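Local coordinates for protein DNA ligase (Archaeoglobus fulgidus, PDB 3GDE) that probably seals nicks in double-stranded DNA during replication, recombination and repair, using ATP and a magnesium cofactor, at residues Asp41-Val46 against Val203-Lys208; Gly435-Gly440 against Lys493-Ile498; Ser443-Ser448 against Glu478-Phe483. One frame throughout, in Å; residues are numbered along the deposited sequence.

Contact 1. Residues Asp41-Val46 against Val203-Lys208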
ATOM      1  N   ASP A  41     -12.616  18.875   8.330  1.00 29.03           N
ATOM      2  CA  ASP A  41     -11.690  18.625   9.440  1.00 28.04           C
ATOM      3  C   ASP A  41     -11.767  17.155   9.852  1.00 27.17           C
ATOM      4  O   ASP A  41     -10.755  16.570  10.216  1.00 27.10           O
ATOM      5  CB  ASP A  41     -11.974  19.508  10.669  1.00 27.79           C
ATOM      6  CG  ASP A  41     -11.612  20.965  10.457  1.00 28.28           C
ATOM      7  OD1 ASP A  41     -12.101  21.799  11.240  1.00 30.10           O
ATOM      8  OD2 ASP A  41     -10.848  21.303   9.530  1.00 29.01           O
ATOM      9  N   LEU A  42     -12.972  16.578   9.817  1.00 26.43           N
ATOM     10  CA  LEU A  42     -13.172  15.151  10.119  1.00 25.92           C
ATOM     11  C   LEU A  42     -12.403  14.290   9.114  1.00 25.62           C
ATOM     12  O   LEU A  42     -11.592  13.452   9.494  1.00 25.14           O
ATOM     13  CB  LEU A  42     -14.666  14.766  10.127  1.00 25.36           C
ATOM     14  CG  LEU A  42     -14.966  13.253  10.299  1.00 26.14           C
ATOM     15  CD1 LEU A  42     -14.384  12.684  11.604  1.00 22.66           C
ATOM     16  CD2 LEU A  42     -16.454  12.914  10.189  1.00 24.74           C
ATOM     17  N   TYR A  43     -12.663  14.541   7.834  1.00 25.79           N
ATOM     18  CA  TYR A  43     -11.977  13.896   6.723  1.00 25.80           C
ATOM     19  C   TYR A  43     -10.466  13.978   6.888  1.00 25.55           C
ATOM     20  O   TYR A  43      -9.768  12.962   6.876  1.00 25.35           O
ATOM     21  CB  TYR A  43     -12.404  14.548   5.403  1.00 25.92           C
ATOM     22  CG  TYR A  43     -11.811  13.901   4.178  1.00 26.79           C
ATOM     23  CD1 TYR A  43     -12.501  12.894   3.495  1.00 26.84           C
ATOM     24  CD2 TYR A  43     -10.556  14.293   3.699  1.00 25.97           C
ATOM     25  CE1 TYR A  43     -11.955  12.292   2.361  1.00 27.59           C
ATOM     26  CE2 TYR A  43     -10.001  13.701   2.572  1.00 27.74           C
ATOM     27  CZ  TYR A  43     -10.704  12.696   1.908  1.00 27.95           C
ATOM     28  OH  TYR A  43     -10.150  12.109   0.790  1.00 28.17           O
ATOM     29  N   ASP A  44      -9.960  15.190   7.058  1.00 25.56           N
ATOM     30  CA  ASP A  44      -8.526  15.380   7.208  1.00 25.87           C
ATOM     31  C   ASP A  44      -7.958  14.659   8.431  1.00 25.18           C
ATOM     32  O   ASP A  44      -6.914  14.025   8.338  1.00 25.46           O
ATOM     33  CB  ASP A  44      -8.182  16.869   7.244  1.00 26.26           C
ATOM     34  CG  ASP A  44      -8.301  17.527   5.888  1.00 28.39           C
ATOM     35  OD1 ASP A  44      -8.178  16.829   4.855  1.00 28.28           O
ATOM     36  OD2 ASP A  44      -8.514  18.760   5.853  1.00 33.07           O
ATOM     37  N   VAL A  45      -8.653  14.727   9.562  1.00 24.12           N
ATOM     38  CA  VAL A  45      -8.164  14.078  10.789  1.00 23.75           C
ATOM     39  C   VAL A  45      -8.053  12.551  10.612  1.00 23.31           C
ATOM     40  O   VAL A  45      -7.090  11.940  11.073  1.00 23.02           O
ATOM     41  CB  VAL A  45      -9.033  14.471  12.035  1.00 23.63           C
ATOM     42  CG1 VAL A  45      -8.794  13.535  13.221  1.00 24.47           C
ATOM     43  CG2 VAL A  45      -8.740  15.886  12.443  1.00 23.34           C
ATOM     44  N   VAL A  46      -9.033  11.952   9.934  1.00 22.65           N
ATOM     45  CA  VAL A  46      -9.045  10.510   9.737  1.00 22.50           C
ATOM     46  C   VAL A  46      -7.859  10.078   8.857  1.00 22.29           C
ATOM     47  O   VAL A  46      -7.133   9.136   9.198  1.00 21.53           O
ATOM     48  CB  VAL A  46     -10.409   9.998   9.187  1.00 22.55           C
ATOM     49  CG1 VAL A  46     -10.304   8.549   8.739  1.00 20.91           C
ATOM     50  CG2 VAL A  46     -11.488  10.131  10.256  1.00 21.80           C
ATOM     51  N   VAL A 203     -15.442   7.517   4.154  1.00 25.89           N
ATOM     52  CA  VAL A 203     -16.230   6.588   4.963  1.00 25.87           C
ATOM     53  C   VAL A 203     -16.659   7.208   6.310  1.00 26.25           C
ATOM     54  O   VAL A 203     -17.820   7.072   6.712  1.00 26.94           O
ATOM     55  CB  VAL A 203     -15.481   5.224   5.151  1.00 25.67           C
ATOM     56  CG1 VAL A 203     -16.135   4.360   6.220  1.00 24.87           C
ATOM     57  CG2 VAL A 203     -15.439   4.458   3.836  1.00 24.54           C
ATOM     58  N   ALA A 204     -15.734   7.887   6.990  1.00 26.03           N
ATOM     59  CA  ALA A 204     -16.024   8.541   8.267  1.00 25.99           C
ATOM     60  C   ALA A 204     -17.118   9.603   8.106  1.00 26.53           C
ATOM     61  O   ALA A 204     -18.067   9.660   8.901  1.00 26.33           O
ATOM     62  CB  ALA A 204     -14.769   9.149   8.856  1.00 25.34           C
ATOM     63  N   VAL A 205     -16.996  10.414   7.055  1.00 26.57           N
ATOM     64  CA  VAL A 205     -17.974  11.455   6.774  1.00 26.72           C
ATOM     65  C   VAL A 205     -19.372  10.870   6.510  1.00 27.24           C
ATOM     66  O   VAL A 205     -20.371  11.420   6.962  1.00 27.18           O
ATOM     67  CB  VAL A 205     -17.504  12.390   5.630  1.00 26.63           C
ATOM     68  CG1 VAL A 205     -18.596  13.414   5.247  1.00 25.44           C
ATOM     69  CG2 VAL A 205     -16.205  13.105   6.026  1.00 25.88           C
ATOM     70  N   VAL A 206     -19.444   9.750   5.799  1.00 28.07           N
ATOM     71  CA  VAL A 206     -20.728   9.099   5.549  1.00 28.41           C
ATOM     72  C   VAL A 206     -21.282   8.549   6.863  1.00 28.99           C
ATOM     73  O   VAL A 206     -22.477   8.672   7.123  1.00 29.24           O
ATOM     74  CB  VAL A 206     -20.630   8.008   4.451  1.00 28.52           C
ATOM     75  CG1 VAL A 206     -21.930   7.189   4.342  1.00 28.53           C
ATOM     76  CG2 VAL A 206     -20.314   8.654   3.111  1.00 28.54           C
ATOM     77  N   ALA A 207     -20.406   7.980   7.691  1.00 29.35           N
ATOM     78  CA  ALA A 207     -20.801   7.451   8.990  1.00 30.33           C
ATOM     79  C   ALA A 207     -21.327   8.550   9.905  1.00 30.99           C
ATOM     80  O   ALA A 207     -22.250   8.318  10.657  1.00 31.30           O
ATOM     81  CB  ALA A 207     -19.642   6.698   9.659  1.00 30.24           C
ATOM     82  N   LYS A 208     -20.733   9.739   9.831  1.00 31.85           N
ATOM     83  CA  LYS A 208     -21.174  10.890  10.604  1.00 32.90           C
ATOM     84  C   LYS A 208     -22.572  11.357  10.175  1.00 33.45           C
ATOM     85  O   LYS A 208     -23.461  11.554  11.005  1.00 33.39           O
ATOM     86  CB  LYS A 208     -20.167  12.036  10.440  1.00 33.10           C
ATOM     87  CG  LYS A 208     -20.530  13.322  11.182  1.00 33.59           C
ATOM     88  CD  LYS A 208     -19.799  14.502  10.591  1.00 35.44           C
ATOM     89  CE  LYS A 208     -19.965  15.762  11.425  1.00 37.47           C
ATOM     90  NZ  LYS A 208     -21.384  16.105  11.705  1.00 38.92           N
TER

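Contact 2. Residues Gly435-Gly440 against Lys493-Ile498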
ATOM      1  N   GLY A 435      19.801  -2.042   9.229  1.00 35.12           N
ATOM      2  CA  GLY A 435      20.912  -2.503   8.422  1.00 36.66           C
ATOM      3  C   GLY A 435      22.239  -2.579   9.150  1.00 37.98           C
ATOM      4  O   GLY A 435      22.333  -2.286  10.341  1.00 38.09           O
ATOM      5  N   GLU A 436      23.263  -3.003   8.417  1.00 39.06           N
ATOM      6  CA  GLU A 436      24.620  -3.073   8.916  1.00 40.60           C
ATOM      7  C   GLU A 436      25.562  -2.596   7.825  1.00 40.62           C
ATOM      8  O   GLU A 436      25.412  -2.949   6.652  1.00 40.09           O
ATOM      9  CB  GLU A 436      24.992  -4.493   9.348  1.00 40.41           C
ATOM     10  CG  GLU A 436      24.330  -4.968  10.644  1.00 42.18           C
ATOM     11  CD  GLU A 436      24.691  -6.411  11.014  1.00 43.20           C
ATOM     12  OE1 GLU A 436      24.645  -7.315  10.136  1.00 45.96           O
ATOM     13  OE2 GLU A 436      25.020  -6.650  12.201  1.00 47.45           O
ATOM     14  N   TRP A 437      26.519  -1.764   8.222  1.00 41.41           N
ATOM     15  CA  TRP A 437      27.597  -1.356   7.336  1.00 42.15           C
ATOM     16  C   TRP A 437      28.516  -2.533   7.073  1.00 43.50           C
ATOM     17  O   TRP A 437      28.762  -3.355   7.966  1.00 43.14           O
ATOM     18  CB  TRP A 437      28.371  -0.185   7.945  1.00 41.33           C
ATOM     19  CG  TRP A 437      27.577   1.080   7.949  1.00 40.05           C
ATOM     20  CD1 TRP A 437      26.998   1.683   9.024  1.00 39.09           C
ATOM     21  CD2 TRP A 437      27.246   1.881   6.806  1.00 39.28           C
ATOM     22  NE1 TRP A 437      26.329   2.818   8.628  1.00 39.44           N
ATOM     23  CE2 TRP A 437      26.464   2.964   7.270  1.00 39.71           C
ATOM     24  CE3 TRP A 437      27.537   1.791   5.436  1.00 38.08           C
ATOM     25  CZ2 TRP A 437      25.978   3.962   6.413  1.00 39.68           C
ATOM     26  CZ3 TRP A 437      27.054   2.776   4.583  1.00 39.24           C
ATOM     27  CH2 TRP A 437      26.280   3.849   5.077  1.00 39.70           C
ATOM     28  N   GLY A 438      28.995  -2.626   5.835  1.00 45.49           N
ATOM     29  CA  GLY A 438      30.028  -3.599   5.469  1.00 48.33           C
ATOM     30  C   GLY A 438      31.363  -3.299   6.139  1.00 50.39           C
ATOM     31  O   GLY A 438      31.476  -2.378   6.962  1.00 50.16           O
ATOM     32  N   GLU A 439      32.383  -4.073   5.779  1.00 52.68           N
ATOM     33  CA  GLU A 439      33.676  -4.032   6.475  1.00 54.79           C
ATOM     34  C   GLU A 439      34.841  -3.962   5.489  1.00 55.86           C
ATOM     35  O   GLU A 439      34.702  -4.372   4.324  1.00 56.03           O
ATOM     36  CB  GLU A 439      33.815  -5.236   7.425  1.00 54.95           C
ATOM     37  CG  GLU A 439      34.054  -6.608   6.753  1.00 57.04           C
ATOM     38  CD  GLU A 439      33.075  -6.928   5.618  1.00 59.62           C
ATOM     39  OE1 GLU A 439      31.845  -6.805   5.822  1.00 59.96           O
ATOM     40  OE2 GLU A 439      33.544  -7.304   4.516  1.00 60.92           O
ATOM     41  N   GLY A 440      35.977  -3.434   5.956  1.00 56.93           N
ATOM     42  CA  GLY A 440      37.178  -3.299   5.125  1.00 58.43           C
ATOM     43  C   GLY A 440      36.952  -2.415   3.907  1.00 59.41           C
ATOM     44  O   GLY A 440      36.754  -1.207   4.044  1.00 59.74           O
ATOM     45  N   LYS A 493      28.053  -0.416  13.720  1.00 46.15           N
ATOM     46  CA  LYS A 493      27.727  -1.000  12.426  1.00 45.59           C
ATOM     47  C   LYS A 493      26.214  -1.013  12.212  1.00 44.48           C
ATOM     48  O   LYS A 493      25.752  -0.882  11.081  1.00 44.58           O
ATOM     49  CB  LYS A 493      28.309  -2.418  12.304  1.00 46.05           C
ATOM     50  CG  LYS A 493      29.845  -2.507  12.430  1.00 47.82           C
ATOM     51  CD  LYS A 493      30.577  -2.397  11.077  1.00 50.37           C
ATOM     52  CE  LYS A 493      30.621  -0.964  10.528  1.00 51.43           C
ATOM     53  NZ  LYS A 493      31.221   0.028  11.471  1.00 52.08           N
ATOM     54  N   LYS A 494      25.467  -1.176  13.308  1.00 43.08           N
ATOM     55  CA  LYS A 494      24.000  -1.164  13.321  1.00 41.77           C
ATOM     56  C   LYS A 494      23.400   0.214  13.020  1.00 40.32           C
ATOM     57  O   LYS A 494      23.702   1.199  13.716  1.00 39.89           O
ATOM     58  CB  LYS A 494      23.494  -1.588  14.701  1.00 42.16           C
ATOM     59  CG  LYS A 494      23.046  -3.022  14.845  1.00 43.88           C
ATOM     60  CD  LYS A 494      22.723  -3.304  16.313  1.00 46.68           C
ATOM     61  CE  LYS A 494      21.787  -4.498  16.486  1.00 48.47           C
ATOM     62  NZ  LYS A 494      21.761  -4.984  17.905  1.00 48.81           N
ATOM     63  N   VAL A 495      22.550   0.273  11.994  1.00 38.25           N
ATOM     64  CA  VAL A 495      21.724   1.455  11.739  1.00 36.56           C
ATOM     65  C   VAL A 495      20.232   1.095  11.725  1.00 35.93           C
ATOM     66  O   VAL A 495      19.854  -0.047  11.432  1.00 35.42           O
ATOM     67  CB  VAL A 495      22.116   2.250  10.433  1.00 36.44           C
ATOM     68  CG1 VAL A 495      23.509   2.844  10.537  1.00 36.08           C
ATOM     69  CG2 VAL A 495      21.986   1.405   9.175  1.00 36.25           C
ATOM     70  N   GLU A 496      19.400   2.072  12.075  1.00 34.57           N
ATOM     71  CA  GLU A 496      17.959   1.950  11.935  1.00 33.96           C
ATOM     72  C   GLU A 496      17.481   2.982  10.920  1.00 32.38           C
ATOM     73  O   GLU A 496      18.061   4.066  10.812  1.00 32.29           O
ATOM     74  CB  GLU A 496      17.254   2.101  13.290  1.00 33.61           C
ATOM     75  CG  GLU A 496      17.621   0.992  14.298  1.00 35.11           C
ATOM     76  CD  GLU A 496      17.054   1.207  15.709  1.00 36.10           C
ATOM     77  OE1 GLU A 496      17.361   0.377  16.606  1.00 37.93           O
ATOM     78  OE2 GLU A 496      16.306   2.195  15.930  1.00 39.44           O
ATOM     79  N   PHE A 497      16.451   2.625  10.161  1.00 30.99           N
ATOM     80  CA  PHE A 497      15.876   3.509   9.149  1.00 29.99           C
ATOM     81  C   PHE A 497      14.455   3.935   9.474  1.00 29.58           C
ATOM     82  O   PHE A 497      13.718   3.214  10.149  1.00 29.11           O
ATOM     83  CB  PHE A 497      15.848   2.827   7.773  1.00 30.09           C
ATOM     84  CG  PHE A 497      17.162   2.282   7.342  1.00 29.25           C
ATOM     85  CD1 PHE A 497      17.338   0.916   7.201  1.00 29.11           C
ATOM     86  CD2 PHE A 497      18.233   3.130   7.089  1.00 28.88           C
ATOM     87  CE1 PHE A 497      18.561   0.401   6.811  1.00 29.27           C
ATOM     88  CE2 PHE A 497      19.462   2.619   6.703  1.00 29.37           C
ATOM     89  CZ  PHE A 497      19.627   1.257   6.565  1.00 29.94           C
ATOM     90  N   ILE A 498      14.097   5.120   8.980  1.00 29.15           N
ATOM     91  CA  ILE A 498      12.704   5.512   8.761  1.00 28.68           C
ATOM     92  C   ILE A 498      12.093   4.480   7.808  1.00 28.45           C
ATOM     93  O   ILE A 498      12.585   4.309   6.699  1.00 28.28           O
ATOM     94  CB  ILE A 498      12.610   6.915   8.098  1.00 28.33           C
ATOM     95  CG1 ILE A 498      13.118   8.005   9.039  1.00 28.04           C
ATOM     96  CG2 ILE A 498      11.176   7.218   7.622  1.00 27.83           C
ATOM     97  CD1 ILE A 498      13.658   9.213   8.312  1.00 27.24           C
TER

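Contact 3. Residues Ser443-Ser448 against Glu478-Phe483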
ATOM      1  N   SER A 443      33.112  -1.328   3.359  1.00 59.90           N
ATOM      2  CA  SER A 443      32.753  -0.420   4.451  1.00 59.13           C
ATOM      3  C   SER A 443      31.837   0.727   4.034  1.00 58.40           C
ATOM      4  O   SER A 443      31.050   1.221   4.842  1.00 58.43           O
ATOM      5  CB  SER A 443      34.035   0.161   5.049  1.00 59.37           C
ATOM      6  OG  SER A 443      33.769   0.980   6.173  1.00 60.22           O
ATOM      7  N   HIS A 444      31.962   1.150   2.778  1.00 57.46           N
ATOM      8  CA  HIS A 444      31.175   2.260   2.223  1.00 56.33           C
ATOM      9  C   HIS A 444      29.767   1.836   1.766  1.00 54.84           C
ATOM     10  O   HIS A 444      28.989   2.668   1.295  1.00 54.65           O
ATOM     11  CB  HIS A 444      31.939   2.917   1.065  1.00 56.70           C
ATOM     12  CG  HIS A 444      32.190   1.996  -0.089  1.00 58.20           C
ATOM     13  ND1 HIS A 444      33.102   0.964  -0.031  1.00 59.54           N
ATOM     14  CD2 HIS A 444      31.648   1.949  -1.329  1.00 59.43           C
ATOM     15  CE1 HIS A 444      33.108   0.319  -1.186  1.00 60.01           C
ATOM     16  NE2 HIS A 444      32.236   0.898  -1.991  1.00 59.82           N
ATOM     17  N   TRP A 445      29.458   0.548   1.906  1.00 53.06           N
ATOM     18  CA  TRP A 445      28.139   0.018   1.580  1.00 51.38           C
ATOM     19  C   TRP A 445      27.463  -0.620   2.782  1.00 49.65           C
ATOM     20  O   TRP A 445      28.122  -1.223   3.632  1.00 49.16           O
ATOM     21  CB  TRP A 445      28.223  -1.057   0.494  1.00 52.20           C
ATOM     22  CG  TRP A 445      28.656  -0.594  -0.855  1.00 53.19           C
ATOM     23  CD1 TRP A 445      28.391   0.612  -1.437  1.00 53.62           C
ATOM     24  CD2 TRP A 445      29.404  -1.352  -1.819  1.00 53.92           C
ATOM     25  NE1 TRP A 445      28.953   0.662  -2.692  1.00 54.44           N
ATOM     26  CE2 TRP A 445      29.573  -0.532  -2.954  1.00 53.95           C
ATOM     27  CE3 TRP A 445      29.959  -2.641  -1.825  1.00 54.38           C
ATOM     28  CZ2 TRP A 445      30.274  -0.957  -4.089  1.00 53.26           C
ATOM     29  CZ3 TRP A 445      30.659  -3.062  -2.955  1.00 53.85           C
ATOM     30  CH2 TRP A 445      30.805  -2.219  -4.071  1.00 53.37           C
ATOM     31  N   LEU A 446      26.139  -0.503   2.828  1.00 47.56           N
ATOM     32  CA  LEU A 446      25.332  -1.377   3.671  1.00 45.64           C
ATOM     33  C   LEU A 446      25.424  -2.790   3.092  1.00 44.40           C
ATOM     34  O   LEU A 446      25.379  -2.965   1.872  1.00 44.53           O
ATOM     35  CB  LEU A 446      23.883  -0.901   3.703  1.00 45.41           C
ATOM     36  CG  LEU A 446      23.625   0.455   4.358  1.00 44.71           C
ATOM     37  CD1 LEU A 446      22.265   0.967   3.923  1.00 44.33           C
ATOM     38  CD2 LEU A 446      23.732   0.380   5.886  1.00 43.54           C
ATOM     39  N   SER A 447      25.583  -3.787   3.957  1.00 42.60           N
ATOM     40  CA  SER A 447      25.776  -5.167   3.501  1.00 41.17           C
ATOM     41  C   SER A 447      24.628  -6.093   3.905  1.00 39.90           C
ATOM     42  O   SER A 447      24.393  -7.121   3.262  1.00 40.21           O
ATOM     43  CB  SER A 447      27.101  -5.723   4.031  1.00 41.15           C
ATOM     44  OG  SER A 447      27.065  -5.872   5.443  1.00 41.65           O
ATOM     45  N   SER A 448      23.915  -5.697   4.958  1.00 37.89           N
ATOM     46  CA  SER A 448      22.904  -6.515   5.625  1.00 35.83           C
ATOM     47  C   SER A 448      21.679  -5.659   5.989  1.00 34.47           C
ATOM     48  O   SER A 448      21.834  -4.486   6.335  1.00 34.09           O
ATOM     49  CB  SER A 448      23.525  -7.070   6.892  1.00 35.52           C
ATOM     50  OG  SER A 448      22.699  -8.034   7.464  1.00 35.88           O
ATOM     51  N   GLU A 478      23.437   1.219  -4.859  1.00 39.93           N
ATOM     52  CA  GLU A 478      22.161   1.905  -5.053  1.00 40.22           C
ATOM     53  C   GLU A 478      21.329   1.984  -3.770  1.00 39.07           C
ATOM     54  O   GLU A 478      20.729   3.016  -3.485  1.00 39.04           O
ATOM     55  CB  GLU A 478      21.365   1.238  -6.179  1.00 39.87           C
ATOM     56  CG  GLU A 478      22.014   1.379  -7.559  1.00 41.78           C
ATOM     57  CD  GLU A 478      21.436   0.423  -8.608  1.00 42.94           C
ATOM     58  OE1 GLU A 478      21.447  -0.819  -8.391  1.00 47.11           O
ATOM     59  OE2 GLU A 478      20.979   0.918  -9.668  1.00 46.17           O
ATOM     60  N   LEU A 479      21.317   0.899  -3.000  1.00 38.25           N
ATOM     61  CA  LEU A 479      20.516   0.807  -1.785  1.00 37.42           C
ATOM     62  C   LEU A 479      21.099   1.633  -0.647  1.00 37.37           C
ATOM     63  O   LEU A 479      20.351   2.175   0.176  1.00 36.60           O
ATOM     64  CB  LEU A 479      20.361  -0.650  -1.346  1.00 36.91           C
ATOM     65  CG  LEU A 479      19.539  -1.563  -2.255  1.00 35.94           C
ATOM     66  CD1 LEU A 479      19.692  -3.000  -1.797  1.00 33.59           C
ATOM     67  CD2 LEU A 479      18.058  -1.142  -2.334  1.00 33.30           C
ATOM     68  N   THR A 480      22.432   1.705  -0.606  1.00 37.41           N
ATOM     69  CA  THR A 480      23.160   2.554   0.340  1.00 37.46           C
ATOM     70  C   THR A 480      22.823   4.032   0.101  1.00 37.80           C
ATOM     71  O   THR A 480      22.581   4.778   1.054  1.00 37.36           O
ATOM     72  CB  THR A 480      24.703   2.328   0.252  1.00 37.62           C
ATOM     73  OG1 THR A 480      25.019   0.972   0.606  1.00 35.94           O
ATOM     74  CG2 THR A 480      25.467   3.293   1.179  1.00 37.05           C
ATOM     75  N   GLU A 481      22.780   4.440  -1.165  1.00 38.13           N
ATOM     76  CA  GLU A 481      22.493   5.831  -1.495  1.00 39.09           C
ATOM     77  C   GLU A 481      21.060   6.224  -1.150  1.00 38.74           C
ATOM     78  O   GLU A 481      20.818   7.341  -0.698  1.00 38.66           O
ATOM     79  CB  GLU A 481      22.809   6.150  -2.958  1.00 39.74           C
ATOM     80  CG  GLU A 481      24.295   6.021  -3.326  1.00 42.66           C
ATOM     81  CD  GLU A 481      25.187   6.995  -2.566  1.00 46.98           C
ATOM     82  OE1 GLU A 481      25.983   6.543  -1.695  1.00 46.42           O
ATOM     83  OE2 GLU A 481      25.073   8.219  -2.832  1.00 48.88           O
ATOM     84  N   MET A 482      20.115   5.307  -1.340  1.00 38.45           N
ATOM     85  CA  MET A 482      18.725   5.608  -1.013  1.00 38.43           C
ATOM     86  C   MET A 482      18.370   5.471   0.471  1.00 37.46           C
ATOM     87  O   MET A 482      17.377   6.037   0.915  1.00 37.56           O
ATOM     88  CB  MET A 482      17.744   4.847  -1.917  1.00 38.39           C
ATOM     89  CG  MET A 482      17.529   3.377  -1.597  1.00 39.24           C
ATOM     90  SD  MET A 482      16.400   2.682  -2.825  1.00 40.40           S
ATOM     91  CE  MET A 482      17.490   2.543  -4.240  1.00 39.14           C
ATOM     92  N   PHE A 483      19.205   4.762   1.230  1.00 36.76           N
ATOM     93  CA  PHE A 483      18.973   4.532   2.663  1.00 36.24           C
ATOM     94  C   PHE A 483      19.672   5.505   3.580  1.00 35.69           C
ATOM     95  O   PHE A 483      19.192   5.778   4.683  1.00 35.24           O
ATOM     96  CB  PHE A 483      19.467   3.159   3.067  1.00 36.61           C
ATOM     97  CG  PHE A 483      18.442   2.107   2.969  1.00 37.80           C
ATOM     98  CD1 PHE A 483      17.135   2.360   3.367  1.00 37.51           C
ATOM     99  CD2 PHE A 483      18.792   0.838   2.518  1.00 38.97           C
ATOM    100  CE1 PHE A 483      16.187   1.384   3.293  1.00 39.71           C
ATOM    101  CE2 PHE A 483      17.859  -0.157   2.441  1.00 39.70           C
ATOM    102  CZ  PHE A 483      16.543   0.113   2.820  1.00 40.76           C
TER

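Contact 1. Residues Asp41-Val46 against Val203-Lys208
L42 reaches across to K208 and carries much of this helix-to-helix contact through one methyl. Its CD2 lies 3.7 Å from K208 CD, and the two side chains meet at a slant rather than side by side. The same methyl rests on the backbone of the facing helix, 4.0 Å from V205 CA, and at its flank it meets V205 CG2 at 4.2 Å. With CG anti to the backbone N (chi1 174°), L42 stands out from its helix toward this partner. V46, one turn further on, repeats the theme on a smaller scale: its CG2 touches A204 CB at 3.7 Å, so a valine branch meets the small bump of an alanine. Y43 adds a third point, its CB 4.1 Å from V205 CG2, which sits at the edge of the tyrosine ring and near its plane.

No hydrogen bond crosses between the segments; the contact is made of hydrocarbon, and the polar ends that border it are answered elsewhere. K208 offers only its aliphatic part to L42, while NZ is drawn off into a salt bridge with E37. The hydroxyl of Y43, at the far end of the ring from V205, bonds to D199.

The two short axes come within 9.1 Å and run at 136° to each other, nearer antiparallel than parallel. Helix 172-182 closes on the same apolar seam, with I179 touching both V46 and A204. D41 and D44 are engaged by R118, and D44 also by R121, which joins helix 39-49 to helix 117-129, while V203 packs on helix 187-197, placing the pair within the all-helical N-terminal part of the ligase.

Contact 2. Residues Gly435-Gly440 against Lys493-Ile498
G435 and V495 are bound twice through the backbone, as an antiparallel hydrogen-bonded pair. G435 N donates to V495 O at 3.0 Å with some bend (147° at the hydrogen). The return bond, from V495 N to G435 O, is nearly straight at 172°, although its donor stands well above the carbonyl plane. A third bond, from W437 N to K493 O at 3.1 Å, continues the pattern beyond E436 and K494. Between these bonds E436 and K494 form the non-hydrogen-bonded pair. E436 CA leans on K493 O at 3.3 Å in a CA-H...O contact, giving that carbonyl a second, softer partner.

Packing follows from this register. The indole of W437 crosses V495 at about a right angle, NE1 lying 3.4 Å from V495 CG1. K493 bends back on itself, its chain turning at chi2 (-91°) and again beyond, and lays CE against W437 CB at 3.5 Å. F497 brings CE1 to within 3.7 Å of G435 N, the peptide nitrogen lying oblique to the ring. A CB on G435 would come tightly against that same ring atom, so the absence of a side chain lets F497 CE1 come this close. L446 touches W437, V495 and F497 from the neighbouring strand and completes the apolar side.

On the other side, E436 and K494 carry opposite charges whose ends do not meet; E436 OE1 has a weak hydrogen bond to S448 OG and a long, weak ion pair with R466. In this joining of strands 428-437 and 494-497 of the OB-fold domain the chemistry divides: main-chain bonds set the register, while V495 and F497 pack on the buried face and the charged ends of E436 and K494 lie on the other.

Contact 3. Residues Ser443-Ser448 against Glu478-Phe483
H444 meets the helix through its backbone, its O lying 3.6 Å from T480 CG2, while its imidazole takes no part in the crossing. That ring is turned back over one face of the W445 indole, offset toward the rim, and ND1 is bonded to K441 O. W445 comes next, with CA 3.4 Å from T480 OG1 and its side chain crossing the threonine at about a right angle. L446 then supplies the polar core of the contact: its N donates to T480 OG1 at 2.9 Å and 154°. With OG1 anti to its own carbonyl carbon (chi1 -62°), the threonine also donates to L476 O one turn back, so a single hydroxyl is gripped by two bonds and links strand to helix. An alanine in place of T480 would probably leave L446 N without its acceptor and open a gap beside H444 O where CG2 now packs.

Beyond this bond, L446 extends its CD1 to F483, touching both CB and CD2 of F483 at 3.7 Å, the two side chains crossing at about a right angle. S447 and S448 both face E436 on the next strand, a classic beta bulge.

The strand and helix axes run at 105° to each other, nearly crosswise. Helix 473-483 follows strand 461-467 and precedes strand 487-491, the place of the helix between the third and fourth strands of an OB fold. Here it covers the start of strand 446-454, T480 also touching W437 of strand 428-437, while the F483 ring stacks on F497 of strand 494-497.

In the fold
Contacts 2 and 3 belong to one OB-fold domain and share its sheet; contact 1 is a separate helix pair, its centre about 41 Å from the centre of either. Strands 428-437 and 446-454 join the two neighbours directly: E436 O lies 2.8 Å from S447 N, a probable hydrogen bond. Contact 3 is buried, whereas contacts 1 and 2 are only partly so, the latter having a lysine-bearing margin. The chemistry changes accordingly. Helix on helix relies on apolar contacts without a hydrogen bond across, strand on strand on backbone hydrogen bonds, and helix on sheet on one threonine hydroxyl flanked by apolar packing. All three lie away from the predicted ATP-binding site.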